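Transcobalamin-1 (PDB 4KKI) binds vitamin B12 with femtomolar affinity and protects it from the acid of the stomach. Local coordinates at residues T171-V185 with Y220-K232. Numbering follows the deposited sequence.
Sequences TPENKNYYFGSQFSV and YTKSLVEKILSEK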
loop_
_atom_site.group_PDB
_atom_site.type_symbol
_atom_site.label_atom_id
_atom_site.label_comp_id
_atom_site.label_asym_id
_atom_site.label_seq_id
_atom_site.Cartn_x
_atom_site.Cartn_y
_atom_site.Cartn_z
ATOM N N THR A 171 8.211 17.354 -2.296
ATOM C CA THR A 171 9.144 17.512 -3.409
ATOM C C THR A 171 9.648 16.156 -3.897
ATOM O O THR A 171 10.126 15.347 -3.104
ATOM C CB THR A 171 10.359 18.356 -2.998
ATOM O OG1 THR A 171 9.955 19.357 -2.057
ATOM C CG2 THR A 171 10.987 19.022 -4.217
ATOM N N PRO A 172 9.546 15.907 -5.211
ATOM C CA PRO A 172 9.903 14.623 -5.828
ATOM C C PRO A 172 11.335 14.169 -5.543
ATOM O O PRO A 172 11.636 12.984 -5.691
ATOM C CB PRO A 172 9.734 14.901 -7.323
ATOM C CG PRO A 172 8.728 15.990 -7.383
ATOM C CD PRO A 172 9.015 16.858 -6.200
ATOM N N GLU A 173 12.202 15.090 -5.142
ATOM C CA GLU A 173 13.591 14.741 -4.868
ATOM C C GLU A 173 13.801 14.333 -3.410
ATOM O O GLU A 173 14.898 13.928 -3.027
ATOM C CB GLU A 173 14.527 15.891 -5.253
ATOM C CG GLU A 173 14.466 16.272 -6.730
ATOM C CD GLU A 173 14.826 15.119 -7.656
ATOM O OE1 GLU A 173 15.692 14.299 -7.284
ATOM O OE2 GLU A 173 14.239 15.033 -8.756
ATOM N N ASN A 174 12.745 14.436 -2.607
ATOM C CA ASN A 174 12.806 14.035 -1.205
ATOM C C ASN A 174 13.169 12.562 -1.069
ATOM O O ASN A 174 12.660 11.718 -1.806
ATOM C CB ASN A 174 11.478 14.311 -0.499
ATOM C CG ASN A 174 11.563 14.113 1.003
ATOM O OD1 ASN A 174 11.543 12.985 1.497
ATOM N ND2 ASN A 174 11.650 15.215 1.738
ATOM N N LYS A 175 14.045 12.264 -0.116
ATOM C CA LYS A 175 14.585 10.918 0.050
ATOM C C LYS A 175 13.516 9.874 0.366
ATOM O O LYS A 175 13.688 8.692 0.066
ATOM C CB LYS A 175 15.658 10.909 1.142
ATOM C CG LYS A 175 15.163 11.380 2.502
ATOM C CD LYS A 175 16.257 11.290 3.555
ATOM C CE LYS A 175 15.742 11.722 4.920
ATOM N NZ LYS A 175 16.789 11.610 5.975
ATOM N N ASN A 176 12.411 10.312 0.960
ATOM C CA ASN A 176 11.370 9.392 1.404
ATOM C C ASN A 176 10.585 8.742 0.271
ATOM O O ASN A 176 9.744 7.874 0.509
ATOM C CB ASN A 176 10.416 10.086 2.375
ATOM C CG ASN A 176 11.073 10.410 3.698
ATOM O OD1 ASN A 176 11.240 9.537 4.548
ATOM N ND2 ASN A 176 11.449 11.671 3.881
ATOM N N TYR A 177 10.858 9.167 -0.958
ATOM C CA TYR A 177 10.248 8.553 -2.127
ATOM C C TYR A 177 11.045 7.329 -2.558
ATOM O O TYR A 177 10.626 6.585 -3.443
ATOM C CB TYR A 177 10.181 9.550 -3.286
ATOM C CG TYR A 177 9.054 10.553 -3.193
ATOM C CD1 TYR A 177 7.736 10.169 -3.400
ATOM C CD2 TYR A 177 9.312 11.892 -2.926
ATOM C CE1 TYR A 177 6.702 11.088 -3.329
ATOM C CE2 TYR A 177 8.286 12.816 -2.853
ATOM C CZ TYR A 177 6.985 12.409 -3.056
ATOM O OH TYR A 177 5.966 13.333 -2.984
ATOM N N TYR A 178 12.196 7.127 -1.923
ATOM C CA TYR A 178 13.121 6.075 -2.331
ATOM C C TYR A 178 13.471 5.126 -1.188
ATOM O O TYR A 178 13.719 5.554 -0.062
ATOM C CB TYR A 178 14.404 6.691 -2.901
ATOM C CG TYR A 178 14.159 7.701 -3.999
ATOM C CD1 TYR A 178 13.947 9.041 -3.702
ATOM C CD2 TYR A 178 14.137 7.314 -5.333
ATOM C CE1 TYR A 178 13.719 9.967 -4.701
ATOM C CE2 TYR A 178 13.909 8.235 -6.340
ATOM C CZ TYR A 178 13.701 9.559 -6.017
ATOM O OH TYR A 178 13.475 10.482 -7.011
ATOM N N PHE A 179 13.478 3.832 -1.488
ATOM C CA PHE A 179 13.967 2.831 -0.552
ATOM C C PHE A 179 15.286 2.296 -1.085
ATOM O O PHE A 179 15.311 1.347 -1.867
ATOM C CB PHE A 179 12.955 1.699 -0.390
ATOM C CG PHE A 179 11.669 2.126 0.255
ATOM C CD1 PHE A 179 11.662 3.109 1.229
ATOM C CD2 PHE A 179 10.467 1.549 -0.119
ATOM C CE1 PHE A 179 10.480 3.507 1.825
ATOM C CE2 PHE A 179 9.281 1.944 0.471
ATOM C CZ PHE A 179 9.288 2.924 1.444
ATOM N N GLY A 180 16.380 2.920 -0.664
ATOM C CA GLY A 180 17.685 2.619 -1.216
ATOM C C GLY A 180 17.891 3.399 -2.498
ATOM O O GLY A 180 17.835 4.630 -2.501
ATOM N N SER A 181 18.121 2.683 -3.593
ATOM C CA SER A 181 18.272 3.310 -4.899
ATOM C C SER A 181 16.969 3.214 -5.683
ATOM O O SER A 181 16.825 3.816 -6.747
ATOM C CB SER A 181 19.404 2.643 -5.683
ATOM O OG SER A 181 19.124 1.273 -5.916
ATOM N N GLN A 182 16.017 2.458 -5.145
ATOM C CA GLN A 182 14.763 2.192 -5.836
ATOM C C GLN A 182 13.677 3.217 -5.515
ATOM O O GLN A 182 13.315 3.412 -4.354
ATOM C CB GLN A 182 14.264 0.785 -5.502
ATOM C CG GLN A 182 12.912 0.443 -6.109
ATOM C CD GLN A 182 12.937 0.438 -7.625
ATOM O OE1 GLN A 182 13.916 0.013 -8.240
ATOM N NE2 GLN A 182 11.860 0.917 -8.236
ATOM N N PHE A 183 13.145 3.859 -6.540
ATOM C CA PHE A 183 12.015 4.747 -6.362
ATOM C C PHE A 183 10.796 3.912 -5.996
ATOM O O PHE A 183 10.485 2.942 -6.662
ATOM C CB PHE A 183 11.768 5.536 -7.641
ATOM C CG PHE A 183 10.466 6.282 -7.663
ATOM C CD1 PHE A 183 10.327 7.481 -6.998
ATOM C CD2 PHE A 183 9.390 5.794 -8.372
ATOM C CE1 PHE A 183 9.141 8.173 -7.032
ATOM C CE2 PHE A 183 8.200 6.479 -8.409
ATOM C CZ PHE A 183 8.074 7.672 -7.740
ATOM N N SER A 184 10.128 4.285 -4.917
ATOM C CA SER A 184 8.926 3.584 -4.478
ATOM C C SER A 184 7.719 4.016 -5.303
ATOM O O SER A 184 7.167 5.101 -5.097
ATOM C CB SER A 184 8.665 3.827 -2.989
ATOM O OG SER A 184 7.466 3.194 -2.570
ATOM N N VAL A 185 7.314 3.160 -6.227
ATOM C CA VAL A 185 6.181 3.423 -7.092
ATOM C C VAL A 185 4.909 3.622 -6.284
ATOM O O VAL A 185 4.137 4.524 -6.549
ATOM C CB VAL A 185 5.987 2.273 -8.092
ATOM C CG1 VAL A 185 4.729 2.468 -8.917
ATOM C CG2 VAL A 185 7.204 2.154 -8.986
ATOM N N TYR A 220 5.502 19.035 -9.190
ATOM C CA TYR A 220 5.752 17.846 -8.380
ATOM C C TYR A 220 5.084 16.629 -9.012
ATOM O O TYR A 220 5.698 15.571 -9.143
ATOM C CB TYR A 220 5.214 18.017 -6.955
ATOM C CG TYR A 220 5.975 18.991 -6.086
ATOM C CD1 TYR A 220 7.068 19.695 -6.576
ATOM C CD2 TYR A 220 5.603 19.198 -4.763
ATOM C CE1 TYR A 220 7.761 20.583 -5.778
ATOM C CE2 TYR A 220 6.289 20.082 -3.957
ATOM C CZ TYR A 220 7.367 20.771 -4.468
ATOM O OH TYR A 220 8.053 21.653 -3.665
ATOM N N THR A 221 3.821 16.793 -9.394
ATOM C CA THR A 221 3.052 15.719 -10.009
ATOM C C THR A 221 3.675 15.283 -11.330
ATOM O O THR A 221 3.792 14.090 -11.606
ATOM C CB THR A 221 1.585 16.132 -10.256
ATOM O OG1 THR A 221 0.992 16.561 -9.026
ATOM C CG2 THR A 221 0.794 14.963 -10.812
ATOM N N LYS A 222 4.073 16.261 -12.139
ATOM C CA LYS A 222 4.736 15.994 -13.412
ATOM C C LYS A 222 5.982 15.128 -13.232
ATOM O O LYS A 222 6.177 14.149 -13.951
ATOM C CB LYS A 222 5.108 17.309 -14.100
ATOM C CG LYS A 222 5.799 17.136 -15.442
ATOM C CD LYS A 222 6.015 18.477 -16.124
ATOM C CE LYS A 222 6.764 18.320 -17.440
ATOM N NZ LYS A 222 8.138 17.779 -17.249
ATOM N N SER A 223 6.817 15.495 -12.264
ATOM C CA SER A 223 8.040 14.754 -11.973
ATOM C C SER A 223 7.745 13.341 -11.464
ATOM O O SER A 223 8.399 12.378 -11.868
ATOM C CB SER A 223 8.894 15.518 -10.956
ATOM O OG SER A 223 10.041 14.773 -10.582
ATOM N N LEU A 224 6.760 13.224 -10.580
ATOM C CA LEU A 224 6.375 11.928 -10.025
ATOM C C LEU A 224 5.823 10.974 -11.085
ATOM O O LEU A 224 6.095 9.776 -11.046
ATOM C CB LEU A 224 5.369 12.103 -8.886
ATOM C CG LEU A 224 5.935 12.702 -7.598
ATOM C CD1 LEU A 224 4.838 12.919 -6.565
ATOM C CD2 LEU A 224 7.037 11.813 -7.040
ATOM N N VAL A 225 5.054 11.511 -12.030
ATOM C CA VAL A 225 4.512 10.712 -13.126
ATOM C C VAL A 225 5.633 10.149 -13.997
ATOM O O VAL A 225 5.617 8.975 -14.372
ATOM C CB VAL A 225 3.537 11.534 -13.997
ATOM C CG1 VAL A 225 3.228 10.808 -15.304
ATOM C CG2 VAL A 225 2.259 11.819 -13.227
ATOM N N GLU A 226 6.614 10.990 -14.303
ATOM C CA GLU A 226 7.778 10.561 -15.066
ATOM C C GLU A 226 8.544 9.448 -14.352
ATOM O O GLU A 226 8.935 8.461 -14.976
ATOM C CB GLU A 226 8.692 11.754 -15.346
ATOM C CG GLU A 226 8.042 12.812 -16.221
ATOM C CD GLU A 226 8.789 14.128 -16.198
ATOM O OE1 GLU A 226 9.706 14.278 -15.366
ATOM O OE2 GLU A 226 8.454 15.014 -17.012
ATOM N N LYS A 227 8.747 9.606 -13.047
ATOM C CA LYS A 227 9.433 8.594 -12.245
ATOM C C LYS A 227 8.625 7.303 -12.151
ATOM O O LYS A 227 9.189 6.209 -12.119
ATOM C CB LYS A 227 9.730 9.118 -10.837
ATOM C CG LYS A 227 10.706 10.278 -10.787
ATOM C CD LYS A 227 10.811 10.842 -9.377
ATOM C CE LYS A 227 11.800 11.993 -9.313
ATOM N NZ LYS A 227 13.188 11.533 -9.588
ATOM N N ILE A 228 7.303 7.433 -12.098
ATOM C CA ILE A 228 6.431 6.265 -12.084
ATOM C C ILE A 228 6.547 5.498 -13.401
ATOM O O ILE A 228 6.764 4.287 -13.406
ATOM C CB ILE A 228 4.960 6.649 -11.815
ATOM C CG1 ILE A 228 4.771 7.025 -10.346
ATOM C CG2 ILE A 228 4.029 5.498 -12.164
ATOM C CD1 ILE A 228 3.383 7.534 -10.022
ATOM N N LEU A 229 6.422 6.213 -14.516
ATOM C CA LEU A 229 6.511 5.602 -15.839
ATOM C C LEU A 229 7.898 5.032 -16.134
ATOM O O LEU A 229 8.037 4.101 -16.925
ATOM C CB LEU A 229 6.111 6.606 -16.923
ATOM C CG LEU A 229 4.612 6.875 -17.051
ATOM C CD1 LEU A 229 4.350 8.039 -17.988
ATOM C CD2 LEU A 229 3.901 5.625 -17.539
ATOM N N SER A 230 8.920 5.591 -15.493
ATOM C CA SER A 230 10.287 5.105 -15.662
ATOM C C SER A 230 10.462 3.716 -15.062
ATOM O O SER A 230 11.446 3.034 -15.338
ATOM C CB SER A 230 11.289 6.067 -15.020
ATOM O OG SER A 230 11.302 7.314 -15.692
ATOM N N GLU A 231 9.508 3.307 -14.231
ATOM C CA GLU A 231 9.569 2.000 -13.592
ATOM C C GLU A 231 8.651 1.006 -14.291
ATOM O O GLU A 231 8.412 -0.090 -13.784
ATOM C CB GLU A 231 9.197 2.102 -12.110
ATOM C CG GLU A 231 10.053 3.071 -11.304
ATOM C CD GLU A 231 11.485 2.594 -11.115
ATOM O OE1 GLU A 231 11.748 1.383 -11.279
ATOM O OE2 GLU A 231 12.349 3.437 -10.799
ATOM N N LYS A 232 8.134 1.391 -15.453
ATOM C CA LYS A 232 7.275 0.504 -16.231
ATOM C C LYS A 232 8.098 -0.615 -16.856
ATOM O O LYS A 232 9.075 -0.364 -17.560
ATOM C CB LYS A 232 6.525 1.282 -17.314
ATOM C CG LYS A 232 5.555 0.440 -18.136
ATOM C CD LYS A 232 4.684 1.310 -19.040
ATOM C CE LYS A 232 5.478 1.912 -20.189
ATOM N NZ LYS A 232 5.925 0.874 -21.163
HETATM O O HOH W 1 16.056 11.654 -9.028
#
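Phe-183 and Lys-227 illustrate how a loop with a small β-hairpin can pack on a helix through rings and aliphatic chains together. Lys-227 CB sits over the centre of the Phe-183 ring, a CH-pi contact 3.8 Å from the centroid, while Leu-224 CD2 and Glu-231 CG lie at that ring's edge. Leu-224 CD2 also presses on one face of Tyr-177, 4.0 Å from its centroid. Thr-171 CA makes a like CH-pi contact over the centre of the Tyr-220 ring, and Pro-172 CD comes within 3.5 Å of Tyr-220 CD1.

Hydrogen bonds join the ends of longer side chains. Lys-227 runs extended until a bend at chi4 (-66°) turns NZ to donate a hydrogen bond to Tyr-178 OH, 2.8 Å away; beside its long salt bridge to Glu-173 OE2, a water that donates to Glu-173 OE1 accepts a weak bond from NZ and so bridges the two charged side chains. Gln-182 NE2 gives a nearly straight bond (169°) to Glu-231 OE1, 3.1 Å off, meeting it from above the carboxylate plane, and also donates to Phe-183 O.

The turn at Thr-171 and Pro-172 and the hairpin of strands 178-179 and 182-183 lie against helix 213-229 and the turn that follows it in the α-domain, with Phe-179 touching cyanocobalamin. Helix 185-203 meets Tyr-177 and Leu-224, and helix 244-252 meets Val-185 and Ile-228.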